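Local coordinates for protein O-phospho-L-seryl-tRNA:Cys-tRNA synthase (Methanocaldococcus jannaschii DSM 2661, PDB 5X6B) that probably converts O-phosphoseryl-tRNA into cysteinyl-tRNA, using a pyridoxal phosphate cofactor held as a Schiff base on a lysine, at residues T324-D329 with Y404-I409; L199-G204 with M237-K242; A108-M113 with H309-V314; H120-G125 with N229-V234; C263-F268 with V301-S306. All coordinates share one frame; numbering follows the deposited sequence.

Contact 1: residues T324-D329 with Y404-I409; sequences TRYVVD and YVVNAI
V406 meets Y326 and V327 from a helix turn whose backbone is held by the bond from A408 N to Y404 O, 2.8 Å, the shortest polar bond within the two segments. No hydrogen bond runs between 324-329 and 404-409, so what joins them is apolar side-chain contact. V406 sets out toward the neighbouring helix, and a single methyl does the touching. V406 CG2 lies 4.0 Å from Y326 CE2, and the same CG2 is 4.1 Å from V327 CG2. The rotation of V406 puts CG2 anti to its own carbonyl carbon, which presents this methyl to both partners.

Y326 starts off to one side, but its ring carbon CE2 comes up to V406 because CG stands anti to the backbone N (chi1 171°). The methyl approaches the ring obliquely. V327 brings the other apolar surface: CG2 is the branch that touches, and V327 CA lies 6.6 Å from V406 CA, so the two helices come close here.

Elsewhere, V327 and V328 rest on I349 of strand 349-352, while R325 turns its guanidinium to a salt bridge with E345. On the partner helix, V405 packs on L58 and I409 on F336, and V406 and I409 also touch E330 and L331 of helix 317-331. Helices 317-331 and 399-415 thus come together beside the antiparallel sheet of the C-terminal part of the chain. With no directional bond between the two segments, their placement rests here on apolar fit, of which Y326, V327 and V406 are part, and on keeping V406 from water.

Contact 2: residues L199-G204 with M237-K242; sequences LTHVDG and MPVNGK
H201 and V202 lead the chain away from strand 194-200, part of the mainly parallel seven-stranded sheet at the centre of a fold type I pyridoxal phosphate enzyme, and both point toward the loop 237-242. H201 CE1 is 4.2 Å from V239 CG2, and the methyl comes in at the edge of the imidazole, near its plane. V202 makes the second, looser touch: its CG2 is 4.4 Å from M237 CE, the terminal methyl of the methionine. M237 gets that methyl there by running extended through chi2 (-175°) and then bending at the sulfur, chi3 75°.

The next shell positions H201. Its imidazole is bonded through ND1 to T233 OG1, which limits its rotation, while its backbone is tied to N229 in the neighbouring strand; V202 packs on the same T233.

Further along the loop, K242 reaches D114 in a salt bridge, and G241 is bonded through its backbone to L111. N240 OD1 takes a bond from E243 N and a weak one from K242 N, the latter 3.2 Å long with an N-H...O angle of 123°.

Contact 3: residues A108-M113 with H309-V314; sequences AKFLNM and HVVERV
F110 carries the contact for the 108-113 side, facing V311 and V314 on helix 307-314. Its CB leaves the helix toward that partner, and CG stands anti to the backbone N (chi1 179°), which sends the ring outward across the gap between the backbones. The first ring atom to meet helix 307-314 is CD1, 4.1 Å from V311 CG2. CE1 comes next and is shared: it lies 4.0 Å from V311 CG2 and 4.1 Å from V314 CG2. At the tip, CZ is also 4.1 Å from V314 CG2. The two methyls use the ring differently. V314 CG2 sits at the edge near the ring plane, arriving head-on, while V311 CG2 comes in obliquely as its side chain slides past the ring in the opposite direction. An alanine here would remove the whole ring and is likely to leave a gap facing the methyls of V311 and V314.

Next to F110 in the chain, L111 packs on V234 and A267, and K109 touches I39 of the second subunit. R313 bonds G235 O through NE and G64 O through NH2. A Schellman motif closes helix 100-111: N112 has positive phi, M113 N bonds A108 O at 2.9 Å, and N112 N bonds K109 O at 2.8 Å. The result is an aromatic residue packed against two valines one turn apart on helix 307-314, with a Schellman C-cap just beyond it.

Contact 4: residues H120-G125 with N229-V234; sequences HGAREG and NCAYTV
A122 and A231 meet methyl to methyl where the first turn of helix 122-132 faces the loop that follows strand 226-229, the cofactor site of a fold type I pyridoxal phosphate enzyme. The apolar part is small, a single pair: A122 CB is 4.1 Å from A231 CB. The same A122 CB also has a van der Waals touch with a polar atom, N229 OD1, at 4.3 Å.

The polar link between the segments runs through the cofactor on K255. A122 N and R123 N bond its phosphate oxygens OP3 and OP1, so the helix start would probably favour the negative charge. N229 ND2 bonds the pyridine nitrogen N1. The phosphate end and the ring nitrogen are thus held from the two segments. G121, at the N-cap, has backbone angles that by themselves call for glycine.

Next to the second subunit, H120 NE2 bonds E124 OE2 of that subunit. Inside the loop, C230 O accepts from both T233 N and V234 N. N229 forms an Asx turn that also steadies its carboxamide: A231 N bonds N229 OD1 at 3.2 Å, with an N-H...O angle of 157° and the donor 51° out of the carbonyl plane.

Contact 5: residues C263-F268 with V301-S306; sequences CGILAF and VTLMAS
The flat group nearest L303 is the G264 peptide, which only brings G264 O within 4.5 Å of L303 CD2; no aromatic ring of either segment enters the contact. The rest is carried by two side chains of the strand start that reach for the same leucine. C263 SG is 4.1 Å from L303 CD2 and 4.2 Å from L303 CB, so the sulfur touches the leucine at both its root and one of its methyls. I265 offers the end of its chain: I265 CD1 is 4.0 Å from L303 CD2, the two side chains meeting at a slant, with I265 CG1 only slightly farther off at 4.2 Å. CD2 is therefore the point where all three residues of 263-265 converge. L303 holds that methyl in place with CG anti to the backbone N, chi1 -172°, and chi2 at 60°.

C263 and I265 both aim toward the helix. Strand 264-268 is antiparallel to both of its neighbours in the main sheet, and helix 298-305 covers its beginning. Around the leucine, F103 of helix 100-111 packs on L303 and on M304, and M304 also touches L47 of the second subunit. T302, one residue before, is bonded through OG1 to P299 O and S260 N.

Every touching residue is buried. The contact implies plain hydrophobic association, in which the thiol of C263 serves as an apolar surface against L303.

How the contacts relate
Contact 4 sits at the cofactor, and three others gather round it: contacts 2 and 5 have centres about 10 Å from its own, and contact 3 lies about 14 Å away between centres. Contact 2 touches it through paired backbones, with L199 O 2.9 Å from N229 N, and reaches contact 3 as well, where G241 CA is 3.5 Å from M113 SD. Contact 3 also packs against contact 4, L111 CD2 lying 3.6 Å from V234 CG2, and against contact 5, M113 CG lying 3.8 Å from A267 CB. Contacts 3, 4 and 5 all border the second subunit. Contact 1 stands apart, about 26 to 31 Å between centres from the rest, and about 45 Å by nearest atoms from the bound nucleic acid, against about 16 Å for contact 4.

Contact 1: residues T324-D329 with Y404-I409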
# COMPACT_ATOMS: atom_id res chain seq x y z
N THR B 324 -9.89 5.72 25.95
CA THR B 324 -11.07 6.46 25.51
C THR B 324 -11.86 6.98 26.70
O THR B 324 -12.20 8.16 26.78
CB THR B 324 -11.97 5.57 24.64
OG1 THR B 324 -11.23 5.09 23.52
CG2 THR B 324 -13.19 6.34 24.17
N ARG B 325 -12.17 6.07 27.63
CA ARG B 325 -12.98 6.43 28.78
C ARG B 325 -12.26 7.38 29.71
O ARG B 325 -12.89 8.21 30.37
CB ARG B 325 -13.42 5.17 29.53
CG ARG B 325 -14.34 4.30 28.71
CD ARG B 325 -14.83 3.08 29.46
NE ARG B 325 -15.62 2.23 28.58
CZ ARG B 325 -16.13 1.05 28.94
NH1 ARG B 325 -15.93 0.58 30.16
NH2 ARG B 325 -16.84 0.35 28.06
N TYR B 326 -10.93 7.28 29.76
CA TYR B 326 -10.12 8.24 30.50
C TYR B 326 -10.33 9.65 29.96
O TYR B 326 -10.47 10.60 30.72
CB TYR B 326 -8.64 7.88 30.44
CG TYR B 326 -7.73 8.95 31.01
CD1 TYR B 326 -7.54 9.08 32.38
CD2 TYR B 326 -7.07 9.84 30.17
CE1 TYR B 326 -6.72 10.07 32.89
CE2 TYR B 326 -6.24 10.82 30.67
CZ TYR B 326 -6.07 10.93 32.03
OH TYR B 326 -5.25 11.92 32.53
N VAL B 327 -10.36 9.76 28.64
CA VAL B 327 -10.58 11.04 27.97
C VAL B 327 -11.97 11.60 28.27
O VAL B 327 -12.11 12.78 28.61
CB VAL B 327 -10.39 10.92 26.44
CG1 VAL B 327 -10.79 12.21 25.75
CG2 VAL B 327 -8.94 10.56 26.11
N VAL B 328 -12.99 10.75 28.14
CA VAL B 328 -14.37 11.17 28.41
C VAL B 328 -14.54 11.64 29.85
O VAL B 328 -15.02 12.75 30.09
CB VAL B 328 -15.38 10.04 28.12
CG1 VAL B 328 -16.73 10.38 28.73
CG2 VAL B 328 -15.51 9.81 26.62
N ASP B 329 -14.14 10.80 30.80
CA ASP B 329 -14.28 11.12 32.22
C ASP B 329 -13.56 12.42 32.57
O ASP B 329 -13.99 13.17 33.44
CB ASP B 329 -13.75 9.98 33.09
CG ASP B 329 -14.56 8.70 32.95
OD1 ASP B 329 -15.70 8.76 32.45
OD2 ASP B 329 -14.04 7.63 33.34
N TYR B 404 -1.11 14.11 27.32
CA TYR B 404 -0.74 15.37 26.68
C TYR B 404 -1.95 16.06 26.08
O TYR B 404 -2.20 17.24 26.33
CB TYR B 404 0.32 15.13 25.61
CG TYR B 404 0.76 16.41 24.93
CD1 TYR B 404 1.81 17.16 25.45
CD2 TYR B 404 0.13 16.87 23.78
CE1 TYR B 404 2.21 18.33 24.84
CE2 TYR B 404 0.53 18.04 23.17
CZ TYR B 404 1.58 18.76 23.70
OH TYR B 404 1.98 19.93 23.10
N VAL B 405 -2.70 15.31 25.27
CA VAL B 405 -3.88 15.83 24.60
C VAL B 405 -4.91 16.38 25.59
O VAL B 405 -5.42 17.49 25.42
CB VAL B 405 -4.56 14.76 23.73
CG1 VAL B 405 -5.88 15.27 23.18
CG2 VAL B 405 -3.62 14.31 22.61
N VAL B 406 -5.21 15.59 26.62
CA VAL B 406 -6.18 15.98 27.64
C VAL B 406 -5.76 17.26 28.36
O VAL B 406 -6.55 18.20 28.47
CB VAL B 406 -6.38 14.86 28.68
CG1 VAL B 406 -7.15 15.39 29.87
CG2 VAL B 406 -7.10 13.68 28.06
N ASN B 407 -4.52 17.29 28.83
CA ASN B 407 -4.00 18.48 29.50
C ASN B 407 -4.02 19.68 28.57
O ASN B 407 -4.30 20.81 29.00
CB ASN B 407 -2.58 18.24 30.01
CG ASN B 407 -2.53 17.22 31.14
OD1 ASN B 407 -3.52 17.04 31.87
ND2 ASN B 407 -1.39 16.56 31.30
N ALA B 408 -3.74 19.43 27.30
CA ALA B 408 -3.72 20.48 26.29
C ALA B 408 -5.08 21.16 26.21
O ALA B 408 -5.17 22.38 26.36
CB ALA B 408 -3.33 19.91 24.94
N ILE B 409 -6.12 20.37 25.99
CA ILE B 409 -7.49 20.87 25.90
C ILE B 409 -7.90 21.63 27.16
O ILE B 409 -8.49 22.71 27.08
CB ILE B 409 -8.49 19.72 25.65
CG1 ILE B 409 -8.15 18.99 24.35
CG2 ILE B 409 -9.91 20.25 25.60
CD1 ILE B 409 -8.97 17.74 24.12

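Contact 2: residues L199-G204 with M237-K242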
# COMPACT_ATOMS: atom_id res chain seq x y z
N LEU B 199 -26.70 -3.20 8.62
CA LEU B 199 -26.47 -2.62 9.94
C LEU B 199 -25.08 -2.01 10.06
O LEU B 199 -24.07 -2.71 9.93
CB LEU B 199 -26.67 -3.68 11.03
CG LEU B 199 -26.34 -3.21 12.46
CD1 LEU B 199 -27.23 -2.05 12.88
CD2 LEU B 199 -26.45 -4.37 13.45
N THR B 200 -25.03 -0.71 10.30
CA THR B 200 -23.77 -0.03 10.58
C THR B 200 -23.32 -0.44 11.97
O THR B 200 -23.84 0.06 12.97
CB THR B 200 -23.91 1.49 10.50
OG1 THR B 200 -24.41 1.86 9.21
CG2 THR B 200 -22.57 2.16 10.71
N HIS B 201 -22.35 -1.36 12.04
CA HIS B 201 -21.95 -1.98 13.30
C HIS B 201 -21.51 -0.95 14.34
O HIS B 201 -21.87 -1.05 15.51
CB HIS B 201 -20.84 -2.99 13.07
CG HIS B 201 -20.69 -3.99 14.17
ND1 HIS B 201 -19.69 -4.94 14.18
CD2 HIS B 201 -21.41 -4.19 15.29
CE1 HIS B 201 -19.81 -5.68 15.27
NE2 HIS B 201 -20.85 -5.25 15.96
N VAL B 202 -20.72 0.02 13.89
CA VAL B 202 -20.45 1.22 14.67
C VAL B 202 -20.60 2.42 13.73
O VAL B 202 -19.90 2.52 12.72
CB VAL B 202 -19.04 1.21 15.31
CG1 VAL B 202 -18.63 2.61 15.75
CG2 VAL B 202 -19.00 0.27 16.50
N ASP B 203 -21.52 3.32 14.05
CA ASP B 203 -21.70 4.51 13.23
C ASP B 203 -20.52 5.45 13.39
O ASP B 203 -19.80 5.39 14.39
CB ASP B 203 -22.99 5.25 13.60
CG ASP B 203 -23.02 5.68 15.04
OD1 ASP B 203 -22.82 4.82 15.93
OD2 ASP B 203 -23.20 6.89 15.29
N GLY B 204 -20.34 6.33 12.41
CA GLY B 204 -19.21 7.23 12.38
C GLY B 204 -19.52 8.62 12.88
O GLY B 204 -18.72 9.54 12.70
N MET B 237 -11.86 -4.26 17.25
CA MET B 237 -12.41 -5.25 18.17
C MET B 237 -12.63 -6.55 17.41
O MET B 237 -12.74 -6.55 16.19
CB MET B 237 -13.71 -4.74 18.78
CG MET B 237 -14.87 -4.69 17.80
SD MET B 237 -16.35 -3.95 18.52
CE MET B 237 -15.93 -2.21 18.52
N PRO B 238 -12.67 -7.68 18.14
CA PRO B 238 -12.95 -8.96 17.48
C PRO B 238 -14.38 -9.03 16.93
O PRO B 238 -15.29 -8.45 17.52
CB PRO B 238 -12.74 -9.99 18.60
CG PRO B 238 -12.85 -9.21 19.87
CD PRO B 238 -12.33 -7.85 19.56
N VAL B 239 -14.56 -9.71 15.81
CA VAL B 239 -15.86 -9.82 15.17
C VAL B 239 -16.11 -11.23 14.64
O VAL B 239 -15.33 -11.74 13.84
CB VAL B 239 -16.01 -8.82 14.00
CG1 VAL B 239 -17.27 -9.12 13.21
CG2 VAL B 239 -16.03 -7.39 14.52
N ASN B 240 -17.19 -11.85 15.09
CA ASN B 240 -17.58 -13.17 14.60
C ASN B 240 -18.81 -13.06 13.71
O ASN B 240 -19.92 -12.82 14.19
CB ASN B 240 -17.85 -14.12 15.77
CG ASN B 240 -18.04 -15.56 15.32
OD1 ASN B 240 -18.39 -15.83 14.18
ND2 ASN B 240 -17.80 -16.50 16.23
N GLY B 241 -18.61 -13.25 12.42
CA GLY B 241 -19.68 -13.11 11.45
C GLY B 241 -20.79 -14.14 11.54
O GLY B 241 -21.96 -13.81 11.39
N LYS B 242 -20.42 -15.39 11.79
CA LYS B 242 -21.41 -16.46 11.87
C LYS B 242 -22.28 -16.35 13.13
O LYS B 242 -23.47 -16.63 13.08
CB LYS B 242 -20.74 -17.83 11.82
CG LYS B 242 -20.13 -18.16 10.47
CD LYS B 242 -19.42 -19.50 10.48
CE LYS B 242 -18.73 -19.76 9.16
NZ LYS B 242 -19.69 -19.81 8.03

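Contact 3: residues A108-M113 with H309-V314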
# COMPACT_ATOMS: atom_id res chain seq x y z
N ALA B 108 -10.51 -14.65 6.43
CA ALA B 108 -11.82 -15.27 6.52
C ALA B 108 -12.01 -15.94 7.88
O ALA B 108 -13.03 -15.75 8.54
CB ALA B 108 -12.01 -16.29 5.41
N LYS B 109 -11.01 -16.71 8.31
CA LYS B 109 -11.03 -17.33 9.63
C LYS B 109 -11.12 -16.26 10.70
O LYS B 109 -11.88 -16.39 11.67
CB LYS B 109 -9.78 -18.18 9.86
CG LYS B 109 -9.66 -19.41 8.97
CD LYS B 109 -8.43 -20.22 9.36
CE LYS B 109 -8.26 -21.45 8.48
NZ LYS B 109 -7.04 -22.23 8.85
N PHE B 110 -10.35 -15.19 10.51
CA PHE B 110 -10.27 -14.08 11.46
C PHE B 110 -11.64 -13.46 11.69
O PHE B 110 -11.93 -12.99 12.79
CB PHE B 110 -9.28 -13.03 10.94
CG PHE B 110 -9.15 -11.82 11.82
CD1 PHE B 110 -8.58 -11.92 13.08
CD2 PHE B 110 -9.56 -10.57 11.37
CE1 PHE B 110 -8.45 -10.81 13.89
CE2 PHE B 110 -9.42 -9.45 12.17
CZ PHE B 110 -8.87 -9.57 13.43
N LEU B 111 -12.47 -13.47 10.66
CA LEU B 111 -13.82 -12.91 10.75
C LEU B 111 -14.85 -14.01 10.95
O LEU B 111 -16.05 -13.74 11.09
CB LEU B 111 -14.15 -12.12 9.48
CG LEU B 111 -13.24 -10.94 9.17
CD1 LEU B 111 -13.75 -10.19 7.95
CD2 LEU B 111 -13.15 -10.03 10.38
N ASN B 112 -14.38 -15.25 10.96
CA ASN B 112 -15.24 -16.42 11.03
C ASN B 112 -16.33 -16.38 9.95
O ASN B 112 -17.51 -16.53 10.24
CB ASN B 112 -15.88 -16.55 12.41
CG ASN B 112 -16.37 -17.95 12.70
OD1 ASN B 112 -15.86 -18.93 12.15
ND2 ASN B 112 -17.38 -18.06 13.56
N MET B 113 -15.90 -16.15 8.71
CA MET B 113 -16.79 -16.19 7.56
C MET B 113 -16.27 -17.23 6.57
O MET B 113 -15.12 -17.66 6.67
CB MET B 113 -16.91 -14.81 6.90
CG MET B 113 -17.52 -13.74 7.79
SD MET B 113 -19.29 -13.93 8.07
CE MET B 113 -19.94 -13.59 6.45
N HIS B 309 0.05 -7.28 13.28
CA HIS B 309 -0.13 -6.19 14.23
C HIS B 309 -1.61 -5.96 14.53
O HIS B 309 -1.97 -5.60 15.65
CB HIS B 309 0.50 -4.90 13.69
CG HIS B 309 0.12 -3.67 14.46
ND1 HIS B 309 0.48 -3.47 15.76
CD2 HIS B 309 -0.60 -2.58 14.09
CE1 HIS B 309 0.01 -2.30 16.18
NE2 HIS B 309 -0.65 -1.75 15.18
N VAL B 310 -2.46 -6.18 13.54
CA VAL B 310 -3.90 -5.98 13.70
C VAL B 310 -4.52 -7.09 14.55
O VAL B 310 -5.30 -6.81 15.47
CB VAL B 310 -4.61 -5.89 12.34
CG1 VAL B 310 -6.11 -6.09 12.48
CG2 VAL B 310 -4.32 -4.54 11.69
N VAL B 311 -4.18 -8.34 14.24
CA VAL B 311 -4.64 -9.49 15.01
C VAL B 311 -4.31 -9.35 16.50
O VAL B 311 -5.12 -9.69 17.36
CB VAL B 311 -4.01 -10.81 14.49
CG1 VAL B 311 -4.32 -11.97 15.42
CG2 VAL B 311 -4.52 -11.10 13.09
N GLU B 312 -3.13 -8.83 16.80
CA GLU B 312 -2.70 -8.69 18.19
C GLU B 312 -3.34 -7.50 18.89
O GLU B 312 -3.47 -7.50 20.12
CB GLU B 312 -1.18 -8.58 18.25
CG GLU B 312 -0.45 -9.88 17.97
CD GLU B 312 -0.70 -10.94 19.03
OE1 GLU B 312 -0.71 -10.59 20.23
OE2 GLU B 312 -0.88 -12.12 18.67
N ARG B 313 -3.77 -6.50 18.13
CA ARG B 313 -4.29 -5.29 18.74
C ARG B 313 -5.79 -5.40 19.03
O ARG B 313 -6.31 -4.64 19.84
CB ARG B 313 -4.00 -4.06 17.88
CG ARG B 313 -4.94 -3.84 16.71
CD ARG B 313 -4.47 -2.64 15.90
NE ARG B 313 -5.40 -2.28 14.83
CZ ARG B 313 -5.25 -1.24 14.02
NH1 ARG B 313 -4.18 -0.46 14.14
NH2 ARG B 313 -6.15 -0.98 13.08
N VAL B 314 -6.47 -6.34 18.38
CA VAL B 314 -7.89 -6.54 18.69
C VAL B 314 -8.01 -7.33 19.99
O VAL B 314 -9.02 -7.25 20.68
CB VAL B 314 -8.66 -7.28 17.56
CG1 VAL B 314 -8.63 -6.47 16.27
CG2 VAL B 314 -8.12 -8.68 17.34

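Contact 4: residues H120-G125 with N229-V234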
# COMPACT_ATOMS: atom_id res chain seq x y z
N HIS B 120 -11.60 -2.04 -2.77
CA HIS B 120 -11.02 -0.70 -2.65
C HIS B 120 -11.58 0.01 -1.43
O HIS B 120 -11.50 1.24 -1.33
CB HIS B 120 -11.29 0.12 -3.91
CG HIS B 120 -10.73 -0.48 -5.17
ND1 HIS B 120 -9.39 -0.80 -5.31
CD2 HIS B 120 -11.32 -0.80 -6.34
CE1 HIS B 120 -9.19 -1.30 -6.51
NE2 HIS B 120 -10.34 -1.31 -7.16
N GLY B 121 -12.16 -0.75 -0.51
CA GLY B 121 -12.76 -0.17 0.68
C GLY B 121 -14.13 -0.73 1.02
O GLY B 121 -14.64 -1.61 0.33
N ALA B 122 -14.73 -0.20 2.08
CA ALA B 122 -16.04 -0.64 2.53
C ALA B 122 -17.14 -0.15 1.58
O ALA B 122 -18.17 -0.80 1.43
CB ALA B 122 -16.30 -0.16 3.95
N ARG B 123 -16.91 1.00 0.96
CA ARG B 123 -17.79 1.52 -0.08
C ARG B 123 -18.05 0.46 -1.15
O ARG B 123 -19.19 0.03 -1.34
CB ARG B 123 -17.17 2.76 -0.75
CG ARG B 123 -17.13 4.01 0.10
CD ARG B 123 -16.12 5.01 -0.45
NE ARG B 123 -16.14 6.29 0.25
CZ ARG B 123 -15.43 6.56 1.34
NH1 ARG B 123 -14.65 5.63 1.88
NH2 ARG B 123 -15.51 7.76 1.90
N GLU B 124 -16.98 0.05 -1.82
CA GLU B 124 -17.07 -0.87 -2.94
C GLU B 124 -17.67 -2.21 -2.53
O GLU B 124 -18.38 -2.84 -3.30
CB GLU B 124 -15.69 -1.08 -3.57
CG GLU B 124 -15.10 0.16 -4.22
CD GLU B 124 -15.75 0.51 -5.56
OE1 GLU B 124 -16.67 -0.21 -6.00
OE2 GLU B 124 -15.34 1.52 -6.17
N GLY B 125 -17.37 -2.64 -1.30
CA GLY B 125 -17.90 -3.89 -0.78
C GLY B 125 -19.42 -3.85 -0.68
O GLY B 125 -20.10 -4.83 -0.98
N ASN B 229 -22.03 -3.75 8.22
CA ASN B 229 -20.97 -2.79 7.90
C ASN B 229 -19.95 -2.71 9.02
O ASN B 229 -20.11 -1.94 9.96
CB ASN B 229 -21.54 -1.40 7.63
CG ASN B 229 -20.47 -0.41 7.22
OD1 ASN B 229 -19.34 -0.79 6.92
ND2 ASN B 229 -20.82 0.87 7.21
N CYS B 230 -18.90 -3.51 8.90
CA CYS B 230 -17.88 -3.57 9.93
C CYS B 230 -16.73 -2.60 9.70
O CYS B 230 -15.63 -2.79 10.23
CB CYS B 230 -17.36 -4.99 10.05
SG CYS B 230 -18.54 -6.10 10.81
N ALA B 231 -16.98 -1.58 8.89
CA ALA B 231 -16.11 -0.41 8.90
C ALA B 231 -16.14 0.08 10.34
O ALA B 231 -17.21 0.13 10.93
CB ALA B 231 -16.60 0.66 7.94
N TYR B 232 -14.97 0.39 10.89
CA TYR B 232 -14.82 0.86 12.28
C TYR B 232 -14.94 -0.21 13.35
O TYR B 232 -14.85 0.12 14.53
CB TYR B 232 -15.83 1.96 12.62
CG TYR B 232 -15.32 3.37 12.50
CD1 TYR B 232 -14.02 3.70 12.88
CD2 TYR B 232 -16.15 4.39 12.05
CE1 TYR B 232 -13.56 5.00 12.78
CE2 TYR B 232 -15.70 5.69 11.95
CZ TYR B 232 -14.41 5.99 12.31
OH TYR B 232 -13.96 7.28 12.21
N THR B 233 -15.14 -1.47 12.99
CA THR B 233 -15.04 -2.53 14.00
C THR B 233 -13.99 -3.58 13.67
O THR B 233 -13.21 -3.96 14.55
CB THR B 233 -16.38 -3.25 14.24
OG1 THR B 233 -16.85 -3.83 13.01
CG2 THR B 233 -17.42 -2.30 14.79
N VAL B 234 -13.97 -4.05 12.43
CA VAL B 234 -12.99 -5.06 12.06
C VAL B 234 -11.59 -4.46 12.06
O VAL B 234 -11.32 -3.49 11.34
CB VAL B 234 -13.29 -5.68 10.68
CG1 VAL B 234 -12.07 -6.39 10.13
CG2 VAL B 234 -14.43 -6.67 10.79

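Contact 5: residues C263-F268 with V301-S306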
# COMPACT_ATOMS: atom_id res chain seq x y z
N CYS B 263 -8.21 0.39 0.50
CA CYS B 263 -8.39 -1.05 0.52
C CYS B 263 -9.44 -1.44 1.55
O CYS B 263 -9.84 -0.62 2.39
CB CYS B 263 -7.07 -1.78 0.81
SG CYS B 263 -6.51 -1.71 2.52
N GLY B 264 -9.88 -2.69 1.49
CA GLY B 264 -10.95 -3.17 2.34
C GLY B 264 -11.18 -4.64 2.10
O GLY B 264 -10.50 -5.26 1.29
N ILE B 265 -12.14 -5.21 2.82
CA ILE B 265 -12.44 -6.63 2.69
C ILE B 265 -13.94 -6.84 2.59
O ILE B 265 -14.72 -6.17 3.26
CB ILE B 265 -11.89 -7.43 3.90
CG1 ILE B 265 -10.36 -7.39 3.91
CG2 ILE B 265 -12.35 -8.88 3.85
CD1 ILE B 265 -9.74 -8.05 2.71
N LEU B 266 -14.34 -7.75 1.70
CA LEU B 266 -15.72 -8.22 1.66
C LEU B 266 -15.72 -9.69 2.02
O LEU B 266 -15.17 -10.51 1.30
CB LEU B 266 -16.35 -7.99 0.29
CG LEU B 266 -17.76 -8.56 0.07
CD1 LEU B 266 -18.74 -8.02 1.10
CD2 LEU B 266 -18.25 -8.26 -1.34
N ALA B 267 -16.33 -10.02 3.16
CA ALA B 267 -16.45 -11.41 3.57
C ALA B 267 -17.89 -11.86 3.36
O ALA B 267 -18.82 -11.07 3.51
CB ALA B 267 -16.03 -11.59 5.02
N PHE B 268 -18.07 -13.13 3.01
CA PHE B 268 -19.40 -13.63 2.68
C PHE B 268 -19.51 -15.14 2.79
O PHE B 268 -18.51 -15.86 2.72
CB PHE B 268 -19.79 -13.18 1.26
CG PHE B 268 -18.80 -13.56 0.20
CD1 PHE B 268 -18.91 -14.77 -0.47
CD2 PHE B 268 -17.76 -12.71 -0.14
CE1 PHE B 268 -18.00 -15.12 -1.46
CE2 PHE B 268 -16.85 -13.06 -1.12
CZ PHE B 268 -16.97 -14.26 -1.78
N VAL B 301 -0.81 -4.74 0.04
CA VAL B 301 0.47 -5.14 0.60
C VAL B 301 0.61 -4.64 2.04
O VAL B 301 1.10 -5.36 2.90
CB VAL B 301 1.64 -4.62 -0.25
CG1 VAL B 301 2.98 -4.95 0.41
CG2 VAL B 301 1.56 -5.22 -1.64
N THR B 302 0.17 -3.41 2.29
CA THR B 302 0.18 -2.88 3.64
C THR B 302 -0.81 -3.65 4.52
O THR B 302 -0.55 -3.88 5.70
CB THR B 302 -0.16 -1.38 3.67
OG1 THR B 302 -1.49 -1.16 3.18
CG2 THR B 302 0.83 -0.60 2.83
N LEU B 303 -1.94 -4.05 3.93
CA LEU B 303 -2.96 -4.79 4.67
C LEU B 303 -2.43 -6.14 5.14
O LEU B 303 -2.67 -6.55 6.28
CB LEU B 303 -4.21 -4.98 3.80
CG LEU B 303 -5.46 -5.56 4.45
CD1 LEU B 303 -5.95 -4.69 5.60
CD2 LEU B 303 -6.57 -5.74 3.42
N MET B 304 -1.72 -6.84 4.26
CA MET B 304 -1.08 -8.10 4.62
C MET B 304 0.05 -7.90 5.62
O MET B 304 0.29 -8.73 6.49
CB MET B 304 -0.55 -8.81 3.37
CG MET B 304 -1.63 -9.37 2.45
SD MET B 304 -0.93 -10.31 1.07
CE MET B 304 -0.23 -9.00 0.08
N ALA B 305 0.76 -6.78 5.49
CA ALA B 305 1.89 -6.48 6.37
C ALA B 305 1.43 -6.06 7.77
O ALA B 305 2.03 -6.46 8.77
CB ALA B 305 2.76 -5.41 5.76
N SER B 306 0.38 -5.26 7.84
CA SER B 306 -0.16 -4.81 9.12
C SER B 306 -1.00 -5.88 9.80
O SER B 306 -1.44 -5.70 10.94
CB SER B 306 -1.00 -3.55 8.94
OG SER B 306 -0.22 -2.50 8.40